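PDB 2GH9: maltose/maltodextrin-binding protein from Thermus thermophilus, which binds maltotriose, and probably related maltodextrins, as a periplasmic binding protein, probably delivering them to a membrane transporter. Local coordinates for residues A[171-176]-A[184-189]; A[191-196]-A[365-370]. All blocks are in the same frame, centred on the assembly; numbering follows the deposited sequence.

Contact 1 (A[171-176]-A[184-189]); sequences VFAKDA and KLLIGG
V171 and L186 join the two segments through L186 N, which donates to V171 O at 2.8 Å and meets the oxygen tilted out of the carbonyl plane. Two residues further along, A173 N donates to K184 O at 2.9 Å, almost straight on at 169° at the hydrogen. These bonds flank the antiparallel non-hydrogen-bonded pair F172–L185, whose CA atoms lie 4.6 Å apart. Although the side chains of that pair diverge, L185 CD2 still comes within 3.7 Å of F172 CE1, while V171 CG1 sits over the centre of the ring. CB of A173 and CB of K184 touch at 3.8 Å; from there the lysine runs out extended so that NZ forms a salt bridge with D175 OD2 at 3.0 Å, arriving from above the carboxylate plane. An alanine at D175 would probably leave the K184 ammonium without this mate and its chain freer to swing. D181, whose carboxylate lies close to that of D175, is a long and weak second ion partner for the lysine. Further out, V171 and F172 pack on helix 341-357, and L185 on V371 and I374 of helix 363-378. Strand 172-175 also pairs with 179-181, and the arrangement illustrates a small antiparallel hairpin whose returning chain stays bonded to the first strand as it leads into helix 189-204.

Contact 2 (A[191-196]-A[365-370]); sequences VGEKAL and KIVEDM
G192 faces V367 where helices 191-196 and 365-370 come together, with the CA atoms of G192 and V367 6.2 Å apart. The local axes approach to 9.2 Å and their N-to-C directions differ by 127°, so the helices run in broadly opposed senses but well away from antiparallel. Each keeps its own backbone bonding, as in L196 N to G192 O and M370 N to I366 O, and the meeting between them rests on apolar packing.

V367 carries it. Its CG2, anti to the carbonyl carbon, reaches the backbone of the facing helix, 3.7 Å from G192 C and equally close to E193 N. Glycine suits this position: a beta carbon on G192 would point at V367 and come too near CG1. Beside this spot, L196 sends CD1 obliquely across the valine, touching V367 CG2 at 3.5 Å, and the same methyl also rests 3.9 Å from I366 CG2. Thus one leucine branch bridges two successive residues of the opposite helix. On the other flank, the aliphatic part of E193 crosses the valine at about a right angle, its CG 4.0 Å from V367 CG2. The carboxylates of E193 and E368 stay 5.8 Å apart between their OE2 atoms, a spacing at which their like charges would probably still repel mildly.

Helix 341-357 adjoins the pair: its I352 meets L196, and A351 and L354 meet I366. F163 of helix 156-166 packs against A195 and L196, while V363, earlier in helix 363-378, touches both L196 and E193.

Overall arrangement
The two contacts lie in series along the chain, their centres about 14 Å apart on the same side of the molecule. Contact 1 closes just as helix 189-204 begins, and that helix supplies the first segment of contact 2; the partner segment arrives only near the C-terminus, on helix 363-378. They also touch directly: V367 CG1 packs against G188 and G189, and M370 CE against I187 O. Helix 341-357 packs on both, and helix 363-378 also touches L185 and I187, tying a local hairpin to a distant helix pairing. Bound glucose lies about 10 Å from the V171 side chain and 13 Å from that of L196, consistent with both contacts surrounding the sugar site rather than lining it.

Contact 1 (A[171-176]-A[184-189])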
loop_
_atom_site.group_PDB
_atom_site.type_symbol
_atom_site.label_atom_id
_atom_site.label_comp_id
_atom_site.label_asym_id
_atom_site.label_seq_id
_atom_site.Cartn_x
_atom_site.Cartn_y
_atom_site.Cartn_z
ATOM N N VAL A 171 10.118 -6.312 8.158
ATOM C CA VAL A 171 9.375 -7.266 8.946
ATOM C C VAL A 171 10.301 -8.373 9.448
ATOM O O VAL A 171 10.227 -8.774 10.604
ATOM C CB VAL A 171 8.203 -7.888 8.136
ATOM C CG1 VAL A 171 7.534 -9.014 8.929
ATOM C CG2 VAL A 171 7.174 -6.820 7.785
ATOM N N PHE A 172 11.164 -8.849 8.560
ATOM C CA PHE A 172 12.051 -9.982 8.823
ATOM C C PHE A 172 13.511 -9.584 8.629
ATOM O O PHE A 172 13.825 -8.776 7.757
ATOM C CB PHE A 172 11.767 -11.108 7.836
ATOM C CG PHE A 172 10.355 -11.614 7.844
ATOM C CD1 PHE A 172 9.865 -12.342 8.914
ATOM C CD2 PHE A 172 9.542 -11.436 6.738
ATOM C CE1 PHE A 172 8.558 -12.851 8.894
ATOM C CE2 PHE A 172 8.259 -11.944 6.709
ATOM C CZ PHE A 172 7.762 -12.650 7.784
ATOM N N ALA A 173 14.402 -10.179 9.422
ATOM C CA ALA A 173 15.847 -10.032 9.233
ATOM C C ALA A 173 16.290 -10.690 7.916
ATOM O O ALA A 173 15.704 -11.686 7.494
ATOM C CB ALA A 173 16.592 -10.648 10.423
ATOM N N LYS A 174 17.287 -10.101 7.254
ATOM C CA LYS A 174 17.924 -10.703 6.067
ATOM C C LYS A 174 18.971 -11.704 6.520
ATOM O O LYS A 174 19.732 -11.430 7.450
ATOM C CB LYS A 174 18.619 -9.653 5.196
ATOM C CG LYS A 174 17.710 -8.787 4.355
ATOM C CD LYS A 174 18.540 -7.887 3.437
ATOM C CE LYS A 174 17.690 -6.800 2.795
ATOM N NZ LYS A 174 18.525 -5.769 2.077
ATOM N N ASP A 175 19.041 -12.848 5.840
ATOM C CA ASP A 175 19.787 -13.988 6.363
ATOM C C ASP A 175 20.920 -14.508 5.481
ATOM O O ASP A 175 20.731 -14.826 4.286
ATOM C CB ASP A 175 18.825 -15.130 6.663
ATOM C CG ASP A 175 19.410 -16.162 7.620
ATOM O OD1 ASP A 175 20.645 -16.412 7.566
ATOM O OD2 ASP A 175 18.622 -16.735 8.419
ATOM N N ALA A 176 22.083 -14.625 6.127
ATOM C CA ALA A 176 23.272 -15.253 5.571
ATOM C C ALA A 176 23.874 -14.327 4.539
ATOM O O ALA A 176 24.886 -13.671 4.807
ATOM C CB ALA A 176 22.946 -16.636 4.973
ATOM N N LYS A 184 13.012 -14.936 11.869
ATOM C CA LYS A 184 13.537 -13.794 12.634
ATOM C C LYS A 184 12.749 -12.487 12.419
ATOM O O LYS A 184 13.112 -11.661 11.575
ATOM C CB LYS A 184 15.005 -13.570 12.272
ATOM C CG LYS A 184 15.968 -14.672 12.768
ATOM C CD LYS A 184 17.339 -14.529 12.075
ATOM C CE LYS A 184 18.246 -15.733 12.333
ATOM N NZ LYS A 184 19.222 -15.920 11.207
ATOM N N LEU A 185 11.677 -12.302 13.188
ATOM C CA LEU A 185 10.921 -11.052 13.136
ATOM C C LEU A 185 11.791 -9.908 13.633
ATOM O O LEU A 185 12.693 -10.123 14.446
ATOM C CB LEU A 185 9.671 -11.096 14.009
ATOM C CG LEU A 185 8.402 -11.808 13.553
ATOM C CD1 LEU A 185 7.352 -11.634 14.641
ATOM C CD2 LEU A 185 7.881 -11.287 12.225
ATOM N N LEU A 186 11.511 -8.702 13.132
ATOM C CA LEU A 186 12.143 -7.475 13.617
ATOM C C LEU A 186 11.138 -6.505 14.245
ATOM O O LEU A 186 11.532 -5.454 14.752
ATOM C CB LEU A 186 12.908 -6.781 12.483
ATOM C CG LEU A 186 14.174 -7.512 12.048
ATOM C CD1 LEU A 186 14.817 -6.830 10.868
ATOM C CD2 LEU A 186 15.148 -7.628 13.230
ATOM N N ILE A 187 9.860 -6.882 14.251
ATOM C CA ILE A 187 8.789 -6.003 14.727
ATOM C C ILE A 187 8.286 -6.353 16.134
ATOM O O ILE A 187 7.332 -5.760 16.617
ATOM C CB ILE A 187 7.615 -5.939 13.706
ATOM C CG1 ILE A 187 7.039 -7.329 13.424
ATOM C CG2 ILE A 187 8.103 -5.261 12.399
ATOM C CD1 ILE A 187 5.562 -7.309 12.935
ATOM N N GLY A 188 8.932 -7.329 16.779
ATOM C CA GLY A 188 8.645 -7.677 18.166
ATOM C C GLY A 188 9.703 -7.097 19.089
ATOM O O GLY A 188 10.473 -6.200 18.698
ATOM N N GLY A 189 9.730 -7.602 20.327
ATOM C CA GLY A 189 10.714 -7.171 21.321
ATOM C C GLY A 189 10.589 -5.704 21.663
ATOM O O GLY A 189 9.484 -5.180 21.729
#

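Contact 2 (A[191-196]-A[365-370])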
loop_
_atom_site.group_PDB
_atom_site.type_symbol
_atom_site.label_atom_id
_atom_site.label_comp_id
_atom_site.label_asym_id
_atom_site.label_seq_id
_atom_site.Cartn_x
_atom_site.Cartn_y
_atom_site.Cartn_z
ATOM N N VAL A 191 11.484 -2.988 19.958
ATOM C CA VAL A 191 11.011 -2.170 18.834
ATOM C C VAL A 191 9.496 -2.129 18.878
ATOM O O VAL A 191 8.904 -1.064 18.800
ATOM C CB VAL A 191 11.457 -2.729 17.463
ATOM C CG1 VAL A 191 10.738 -1.984 16.303
ATOM C CG2 VAL A 191 12.952 -2.628 17.316
ATOM N N GLY A 192 8.897 -3.313 19.005
ATOM C CA GLY A 192 7.454 -3.482 19.011
ATOM C C GLY A 192 6.781 -2.814 20.193
ATOM O O GLY A 192 5.751 -2.168 20.050
ATOM N N GLU A 193 7.380 -2.972 21.370
ATOM C CA GLU A 193 6.859 -2.335 22.582
ATOM C C GLU A 193 6.858 -0.804 22.453
ATOM O O GLU A 193 5.875 -0.145 22.787
ATOM C CB GLU A 193 7.685 -2.768 23.794
ATOM C CG GLU A 193 7.548 -4.249 24.131
ATOM C CD GLU A 193 8.568 -4.725 25.192
ATOM O OE1 GLU A 193 8.938 -3.918 26.063
ATOM O OE2 GLU A 193 8.998 -5.908 25.137
ATOM N N LYS A 194 7.949 -0.241 21.942
ATOM C CA LYS A 194 8.035 1.217 21.789
ATOM C C LYS A 194 7.081 1.750 20.708
ATOM O O LYS A 194 6.477 2.814 20.881
ATOM C CB LYS A 194 9.464 1.648 21.501
ATOM C CG LYS A 194 10.453 1.408 22.653
ATOM C CD LYS A 194 11.878 1.271 22.114
ATOM C CE LYS A 194 12.922 1.106 23.198
ATOM N NZ LYS A 194 14.208 0.543 22.662
ATOM N N ALA A 195 6.960 1.020 19.594
ATOM C CA ALA A 195 6.027 1.389 18.539
ATOM C C ALA A 195 4.612 1.402 19.078
ATOM O O ALA A 195 3.879 2.366 18.879
ATOM C CB ALA A 195 6.123 0.433 17.352
ATOM N N LEU A 196 4.229 0.332 19.770
ATOM C CA LEU A 196 2.858 0.220 20.285
ATOM C C LEU A 196 2.522 1.263 21.359
ATOM O O LEU A 196 1.389 1.752 21.408
ATOM C CB LEU A 196 2.593 -1.176 20.845
ATOM C CG LEU A 196 2.496 -2.330 19.852
ATOM C CD1 LEU A 196 2.020 -3.594 20.605
ATOM C CD2 LEU A 196 1.561 -1.962 18.704
ATOM N N LYS A 365 3.447 -7.827 26.911
ATOM C CA LYS A 365 2.837 -9.156 26.700
ATOM C C LYS A 365 2.142 -9.262 25.343
ATOM O O LYS A 365 2.210 -10.309 24.688
ATOM C CB LYS A 365 1.835 -9.488 27.807
ATOM C CG LYS A 365 2.488 -9.830 29.149
ATOM C CD LYS A 365 1.449 -10.270 30.197
ATOM C CE LYS A 365 2.115 -10.563 31.554
ATOM N NZ LYS A 365 1.115 -10.685 32.678
ATOM N N ILE A 366 1.461 -8.185 24.948
ATOM C CA ILE A 366 0.832 -8.082 23.621
ATOM C C ILE A 366 1.865 -8.394 22.540
ATOM O O ILE A 366 1.621 -9.239 21.673
ATOM C CB ILE A 366 0.183 -6.687 23.389
ATOM C CG1 ILE A 366 -1.078 -6.549 24.249
ATOM C CG2 ILE A 366 -0.169 -6.487 21.895
ATOM C CD1 ILE A 366 -1.736 -5.202 24.218
ATOM N N VAL A 367 3.026 -7.747 22.618
ATOM C CA VAL A 367 4.101 -7.999 21.652
ATOM C C VAL A 367 4.619 -9.443 21.742
ATOM O O VAL A 367 4.909 -10.077 20.712
ATOM C CB VAL A 367 5.271 -6.992 21.824
ATOM C CG1 VAL A 367 6.432 -7.347 20.901
ATOM C CG2 VAL A 367 4.790 -5.562 21.567
ATOM N N GLU A 368 4.744 -9.963 22.965
ATOM C CA GLU A 368 5.176 -11.357 23.162
ATOM C C GLU A 368 4.218 -12.343 22.484
ATOM O O GLU A 368 4.651 -13.233 21.749
ATOM C CB GLU A 368 5.324 -11.694 24.662
ATOM C CG GLU A 368 6.621 -11.168 25.294
ATOM C CD GLU A 368 6.728 -11.396 26.819
ATOM O OE1 GLU A 368 5.732 -11.776 27.480
ATOM O OE2 GLU A 368 7.838 -11.170 27.347
ATOM N N ASP A 369 2.927 -12.159 22.732
ATOM C CA ASP A 369 1.869 -12.985 22.160
ATOM C C ASP A 369 1.789 -12.851 20.634
ATOM O O ASP A 369 1.605 -13.850 19.929
ATOM C CB ASP A 369 0.508 -12.616 22.771
ATOM C CG ASP A 369 0.415 -12.910 24.293
ATOM O OD1 ASP A 369 1.297 -13.617 24.859
ATOM O OD2 ASP A 369 -0.552 -12.411 24.919
ATOM N N MET A 370 1.923 -11.619 20.130
ATOM C CA MET A 370 1.979 -11.375 18.685
ATOM C C MET A 370 3.074 -12.220 18.051
ATOM O O MET A 370 2.821 -12.964 17.102
ATOM C CB MET A 370 2.248 -9.891 18.407
ATOM C CG MET A 370 2.393 -9.515 16.914
ATOM S SD MET A 370 3.084 -7.854 16.708
ATOM C CE MET A 370 4.840 -8.182 16.644
#